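Local coordinates for protein VIN1 (Oscarella pearsei, PDB 6BFI) that binds actin filaments and may play a role in cell-cell adhesion, as a sponge member of the vinculin/alpha-catenin family, at residues R741-A746 and T754-L759; L731-L736 and D761-I766. All coordinates share one frame; numbering follows the deposited sequence.

Contact 1: R741-A746 and T754-L759; sequences RQIANA and TNLLQL
Two leucines that are neighbours in sequence reach Ala744 by different first torsions. In Leu756 CG stands anti to the backbone N (chi1 179°), whereas in Leu757 it lies beside the N and anti to the carbonyl carbon (chi1 -74°). The result is a pair of methyls converging on one methyl: Leu756 CD2 lies 3.7 Å from Ala744 CB, and Leu757 CD2 meets the same Ala744 CB, also at 3.7 Å. Leu756 CD2 also comes within 3.9 Å of the backbone N of Ala744, so this branch rests against the helix surface itself. Ile743 adds a looser touch, its CG2 4.2 Å from Leu756 CD2. The pairing is that of a helical hairpin in the all-helical architecture of the vinculin family: helix 718-745 ends, the chain turns, and helix 750-760 runs back against it, the short segments making an angle of 154° at an axis distance of 9.5 Å. Near the turn, Lys753 NZ hydrogen-bonds to the carbonyl oxygens of both Ala744 and Asn745, a polar grip on the C-terminal end of the first helix. Leu756 also touches Ser814 of helix 786-817, and Ile743 packs on Ile827, which places the buried side of this hairpin against the C-terminal part of the chain.

Contact 2: L731-L736 and D761-I766; sequences LNAQEL and DRIPTI
Ile763 meets Ala733 through its short branch: CG2 sits 3.9 Å from Ala733 CB, at the level where the two backbones come nearest, with CA of Ala733 and CA of Ile763 7.1 Å apart. This is the close part of the contact. With chi1 at -66°, CG2 stands anti to the backbone N, facing Ala733, and CG1 lies beside that N, carrying CD1 toward Leu736. There the fit is slacker, Ile763 CD1 coming only to 4.5 Å from Leu736 CD2. Leu736 also touches Met698 of helix 690-710, and Ile763 touches Thr806 of helix 786-817, so both belong to an interior shared by several helices of the bundle. By contrast, Gln734, whose CB is directed away from the partner segment, and Pro764 are exposed, and the solvent side thus begins one residue from the Ala733-Ile763 pair. Within 761-766, Thr765 OG1 donates to Arg762 O at 3.0 Å from above the carbonyl plane, a bond local to that segment. Across the interface itself the meeting is entirely apolar, methyl against methyl, consistent with shape and burial, rather than directional bonds, setting the fit between these two segments.

Overall arrangement
Helix 718-745 serves both contacts, meeting helix 750-760 near its C-terminal end in contact 1 and helix 763-778 further back in contact 2. Those two partners follow each other in the chain, and contact 1 is nested within the loop that contact 2 closes; the centres are 13 Å apart. Both are core contacts, apolar across the segments, and in each an alanine methyl on helix 718-745 receives branched aliphatic packing from the partner. They differ in extent, 166 Å² buried in contact 1 against 101 Å² in contact 2, and in setting: contact 1 includes a partly exposed residue, Leu757, whereas all the touching residues of contact 2 are buried.

Contact 1: R741-A746 and T754-L759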
loop_
_atom_site.group_PDB
_atom_site.type_symbol
_atom_site.label_atom_id
_atom_site.label_comp_id
_atom_site.label_asym_id
_atom_site.label_seq_id
_atom_site.Cartn_x
_atom_site.Cartn_y
_atom_site.Cartn_z
ATOM N N ARG A 741 -15.885 -5.646 8.614
ATOM C CA ARG A 741 -15.519 -6.957 8.091
ATOM C C ARG A 741 -16.711 -7.631 7.424
ATOM O O ARG A 741 -16.556 -8.308 6.399
ATOM C CB ARG A 741 -14.955 -7.831 9.210
ATOM C CG ARG A 741 -14.580 -9.235 8.768
ATOM C CD ARG A 741 -13.546 -9.850 9.694
ATOM N NE ARG A 741 -13.200 -11.210 9.292
ATOM C CZ ARG A 741 -12.144 -11.875 9.747
ATOM N NH1 ARG A 741 -11.323 -11.303 10.616
ATOM N NH2 ARG A 741 -11.905 -13.110 9.328
ATOM N N GLN A 742 -17.912 -7.453 7.984
ATOM C CA GLN A 742 -19.111 -7.956 7.320
ATOM C C GLN A 742 -19.330 -7.274 5.975
ATOM O O GLN A 742 -19.856 -7.892 5.043
ATOM C CB GLN A 742 -20.337 -7.760 8.210
ATOM C CG GLN A 742 -20.291 -8.521 9.522
ATOM C CD GLN A 742 -21.515 -8.267 10.380
ATOM O OE1 GLN A 742 -22.517 -7.729 9.906
ATOM N NE2 GLN A 742 -21.440 -8.649 11.650
ATOM N N ILE A 743 -18.941 -6.002 5.858
ATOM C CA ILE A 743 -19.053 -5.309 4.579
ATOM C C ILE A 743 -18.022 -5.840 3.591
ATOM O O ILE A 743 -18.329 -6.066 2.414
ATOM C CB ILE A 743 -18.915 -3.791 4.790
ATOM C CG1 ILE A 743 -20.155 -3.249 5.502
ATOM C CG2 ILE A 743 -18.688 -3.076 3.465
ATOM C CD1 ILE A 743 -19.876 -2.073 6.398
ATOM N N ALA A 744 -16.788 -6.054 4.051
ATOM C CA ALA A 744 -15.750 -6.571 3.165
ATOM C C ALA A 744 -16.064 -7.984 2.694
ATOM O O ALA A 744 -15.712 -8.354 1.569
ATOM C CB ALA A 744 -14.393 -6.535 3.868
ATOM N N ASN A 745 -16.730 -8.784 3.530
ATOM C CA ASN A 745 -16.995 -10.171 3.163
ATOM C C ASN A 745 -17.990 -10.264 2.012
ATOM O O ASN A 745 -17.814 -11.078 1.097
ATOM C CB ASN A 745 -17.504 -10.944 4.379
ATOM C CG ASN A 745 -17.517 -12.444 4.153
ATOM O OD1 ASN A 745 -18.508 -13.005 3.686
ATOM N ND2 ASN A 745 -16.412 -13.100 4.486
ATOM N N ALA A 746 -19.036 -9.442 2.035
ATOM C CA ALA A 746 -20.068 -9.469 1.007
ATOM C C ALA A 746 -19.708 -8.641 -0.222
ATOM O O ALA A 746 -20.562 -8.447 -1.094
ATOM C CB ALA A 746 -21.399 -8.984 1.587
ATOM N N THR A 754 -9.752 -5.802 -0.639
ATOM C CA THR A 754 -8.401 -5.685 -0.101
ATOM C C THR A 754 -8.159 -4.302 0.489
ATOM O O THR A 754 -7.543 -4.173 1.552
ATOM C CB THR A 754 -7.378 -5.990 -1.198
ATOM O OG1 THR A 754 -7.433 -7.382 -1.535
ATOM C CG2 THR A 754 -5.971 -5.639 -0.741
ATOM N N ASN A 755 -8.647 -3.256 -0.185
ATOM C CA ASN A 755 -8.459 -1.898 0.317
ATOM C C ASN A 755 -9.028 -1.741 1.723
ATOM O O ASN A 755 -8.419 -1.084 2.577
ATOM C CB ASN A 755 -9.104 -0.894 -0.638
ATOM C CG ASN A 755 -8.890 0.544 -0.206
ATOM O OD1 ASN A 755 -7.869 0.877 0.395
ATOM N ND2 ASN A 755 -9.855 1.404 -0.509
ATOM N N LEU A 756 -10.188 -2.346 1.987
ATOM C CA LEU A 756 -10.799 -2.228 3.307
ATOM C C LEU A 756 -10.119 -3.136 4.328
ATOM O O LEU A 756 -9.948 -2.747 5.493
ATOM C CB LEU A 756 -12.293 -2.545 3.221
ATOM C CG LEU A 756 -13.095 -2.485 4.522
ATOM C CD1 LEU A 756 -13.019 -1.097 5.148
ATOM C CD2 LEU A 756 -14.541 -2.887 4.276
ATOM N N LEU A 757 -9.721 -4.343 3.915
ATOM C CA LEU A 757 -9.106 -5.270 4.862
ATOM C C LEU A 757 -7.729 -4.789 5.305
ATOM O O LEU A 757 -7.348 -4.974 6.469
ATOM C CB LEU A 757 -9.020 -6.668 4.254
ATOM C CG LEU A 757 -10.357 -7.407 4.183
ATOM C CD1 LEU A 757 -10.148 -8.872 3.844
ATOM C CD2 LEU A 757 -11.116 -7.259 5.492
ATOM N N GLN A 758 -6.967 -4.170 4.397
ATOM C CA GLN A 758 -5.670 -3.612 4.774
ATOM C C GLN A 758 -5.813 -2.607 5.908
ATOM O O GLN A 758 -4.948 -2.523 6.789
ATOM C CB GLN A 758 -5.007 -2.952 3.566
ATOM C CG GLN A 758 -4.494 -3.921 2.517
ATOM C CD GLN A 758 -3.823 -3.212 1.357
ATOM O OE1 GLN A 758 -3.791 -1.982 1.302
ATOM N NE2 GLN A 758 -3.283 -3.985 0.422
ATOM N N LEU A 759 -6.901 -1.834 5.905
ATOM C CA LEU A 759 -7.136 -0.871 6.974
ATOM C C LEU A 759 -7.664 -1.550 8.231
ATOM O O LEU A 759 -7.289 -1.169 9.346
ATOM C CB LEU A 759 -8.107 0.211 6.498
ATOM C CG LEU A 759 -7.674 0.987 5.253
ATOM C CD1 LEU A 759 -8.793 1.899 4.781
ATOM C CD2 LEU A 759 -6.408 1.781 5.528
#

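Contact 2: L731-L736 and D761-I766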
loop_
_atom_site.group_PDB
_atom_site.type_symbol
_atom_site.label_atom_id
_atom_site.label_comp_id
_atom_site.label_asym_id
_atom_site.label_seq_id
_atom_site.Cartn_x
_atom_site.Cartn_y
_atom_site.Cartn_z
ATOM N N LEU A 731 -13.601 -0.880 22.623
ATOM C CA LEU A 731 -14.757 -1.719 22.315
ATOM C C LEU A 731 -15.477 -1.226 21.063
ATOM O O LEU A 731 -15.904 -2.031 20.220
ATOM C CB LEU A 731 -15.705 -1.751 23.513
ATOM C CG LEU A 731 -16.889 -2.716 23.448
ATOM C CD1 LEU A 731 -16.413 -4.132 23.169
ATOM C CD2 LEU A 731 -17.685 -2.663 24.744
ATOM N N ASN A 732 -15.610 0.095 20.921
ATOM C CA ASN A 732 -16.190 0.651 19.702
ATOM C C ASN A 732 -15.381 0.256 18.474
ATOM O O ASN A 732 -15.951 -0.050 17.420
ATOM C CB ASN A 732 -16.288 2.172 19.812
ATOM C CG ASN A 732 -17.688 2.642 20.151
ATOM O OD1 ASN A 732 -18.500 1.881 20.678
ATOM N ND2 ASN A 732 -17.978 3.900 19.843
ATOM N N ALA A 733 -14.051 0.254 18.591
ATOM C CA ALA A 733 -13.213 -0.182 17.480
ATOM C C ALA A 733 -13.409 -1.662 17.176
ATOM O O ALA A 733 -13.349 -2.066 16.009
ATOM C CB ALA A 733 -11.744 0.107 17.783
ATOM N N GLN A 734 -13.645 -2.480 18.205
ATOM C CA GLN A 734 -13.967 -3.885 17.972
ATOM C C GLN A 734 -15.236 -4.018 17.141
ATOM O O GLN A 734 -15.255 -4.714 16.117
ATOM C CB GLN A 734 -14.123 -4.624 19.302
ATOM C CG GLN A 734 -12.872 -4.663 20.162
ATOM C CD GLN A 734 -13.074 -5.461 21.439
ATOM O OE1 GLN A 734 -14.131 -6.059 21.651
ATOM N NE2 GLN A 734 -12.062 -5.472 22.297
ATOM N N GLU A 735 -16.312 -3.348 17.568
ATOM C CA GLU A 735 -17.568 -3.433 16.826
ATOM C C GLU A 735 -17.412 -2.902 15.405
ATOM O O GLU A 735 -17.971 -3.469 14.455
ATOM C CB GLU A 735 -18.667 -2.677 17.574
ATOM C CG GLU A 735 -19.111 -3.361 18.857
ATOM C CD GLU A 735 -20.001 -2.482 19.712
ATOM O OE1 GLU A 735 -19.922 -1.244 19.576
ATOM O OE2 GLU A 735 -20.779 -3.031 20.521
ATOM N N LEU A 736 -16.646 -1.821 15.239
ATOM C CA LEU A 736 -16.391 -1.288 13.904
ATOM C C LEU A 736 -15.669 -2.308 13.033
ATOM O O LEU A 736 -15.980 -2.452 11.844
ATOM C CB LEU A 736 -15.577 0.001 13.996
ATOM C CG LEU A 736 -15.124 0.590 12.658
ATOM C CD1 LEU A 736 -16.312 1.146 11.885
ATOM C CD2 LEU A 736 -14.055 1.655 12.857
ATOM N N ASP A 761 -6.966 -4.507 9.336
ATOM C CA ASP A 761 -6.058 -5.462 9.963
ATOM C C ASP A 761 -5.182 -4.840 11.043
ATOM O O ASP A 761 -4.672 -5.573 11.897
ATOM C CB ASP A 761 -5.180 -6.133 8.906
ATOM C CG ASP A 761 -5.911 -7.235 8.159
ATOM O OD1 ASP A 761 -6.815 -7.856 8.757
ATOM O OD2 ASP A 761 -5.583 -7.481 6.979
ATOM N N ARG A 762 -4.989 -3.522 11.039
ATOM C CA ARG A 762 -4.140 -2.885 12.037
ATOM C C ARG A 762 -4.926 -2.222 13.165
ATOM O O ARG A 762 -4.314 -1.712 14.107
ATOM C CB ARG A 762 -3.210 -1.862 11.370
ATOM C CG ARG A 762 -3.896 -0.726 10.628
ATOM C CD ARG A 762 -2.855 0.163 9.949
ATOM N NE ARG A 762 -3.413 1.413 9.440
ATOM C CZ ARG A 762 -3.725 1.634 8.166
ATOM N NH1 ARG A 762 -3.533 0.686 7.256
ATOM N NH2 ARG A 762 -4.226 2.807 7.800
ATOM N N ILE A 763 -6.262 -2.239 13.107
ATOM C CA ILE A 763 -7.062 -1.610 14.163
ATOM C C ILE A 763 -6.865 -2.269 15.527
ATOM O O ILE A 763 -6.676 -1.541 16.517
ATOM C CB ILE A 763 -8.540 -1.557 13.744
ATOM C CG1 ILE A 763 -8.722 -0.621 12.547
ATOM C CG2 ILE A 763 -9.413 -1.102 14.905
ATOM C CD1 ILE A 763 -10.163 -0.420 12.143
ATOM N N PRO A 764 -6.903 -3.605 15.665
ATOM C CA PRO A 764 -6.824 -4.183 17.021
ATOM C C PRO A 764 -5.563 -3.805 17.780
ATOM O O PRO A 764 -5.641 -3.468 18.971
ATOM C CB PRO A 764 -6.901 -5.696 16.760
ATOM C CG PRO A 764 -6.492 -5.863 15.341
ATOM C CD PRO A 764 -7.031 -4.661 14.645
ATOM N N THR A 765 -4.398 -3.844 17.128
ATOM C CA THR A 765 -3.170 -3.439 17.803
ATOM C C THR A 765 -3.207 -1.961 18.171
ATOM O O THR A 765 -2.695 -1.566 19.226
ATOM C CB THR A 765 -1.955 -3.742 16.927
ATOM O OG1 THR A 765 -2.207 -3.307 15.586
ATOM C CG2 THR A 765 -1.660 -5.230 16.932
ATOM N N ILE A 766 -3.812 -1.131 17.319
ATOM C CA ILE A 766 -3.971 0.283 17.649
ATOM C C ILE A 766 -4.784 0.445 18.925
ATOM O O ILE A 766 -4.436 1.246 19.797
ATOM C CB ILE A 766 -4.621 1.051 16.483
ATOM C CG1 ILE A 766 -3.720 1.063 15.253
ATOM C CG2 ILE A 766 -4.902 2.477 16.900
ATOM C CD1 ILE A 766 -4.418 1.612 14.021
#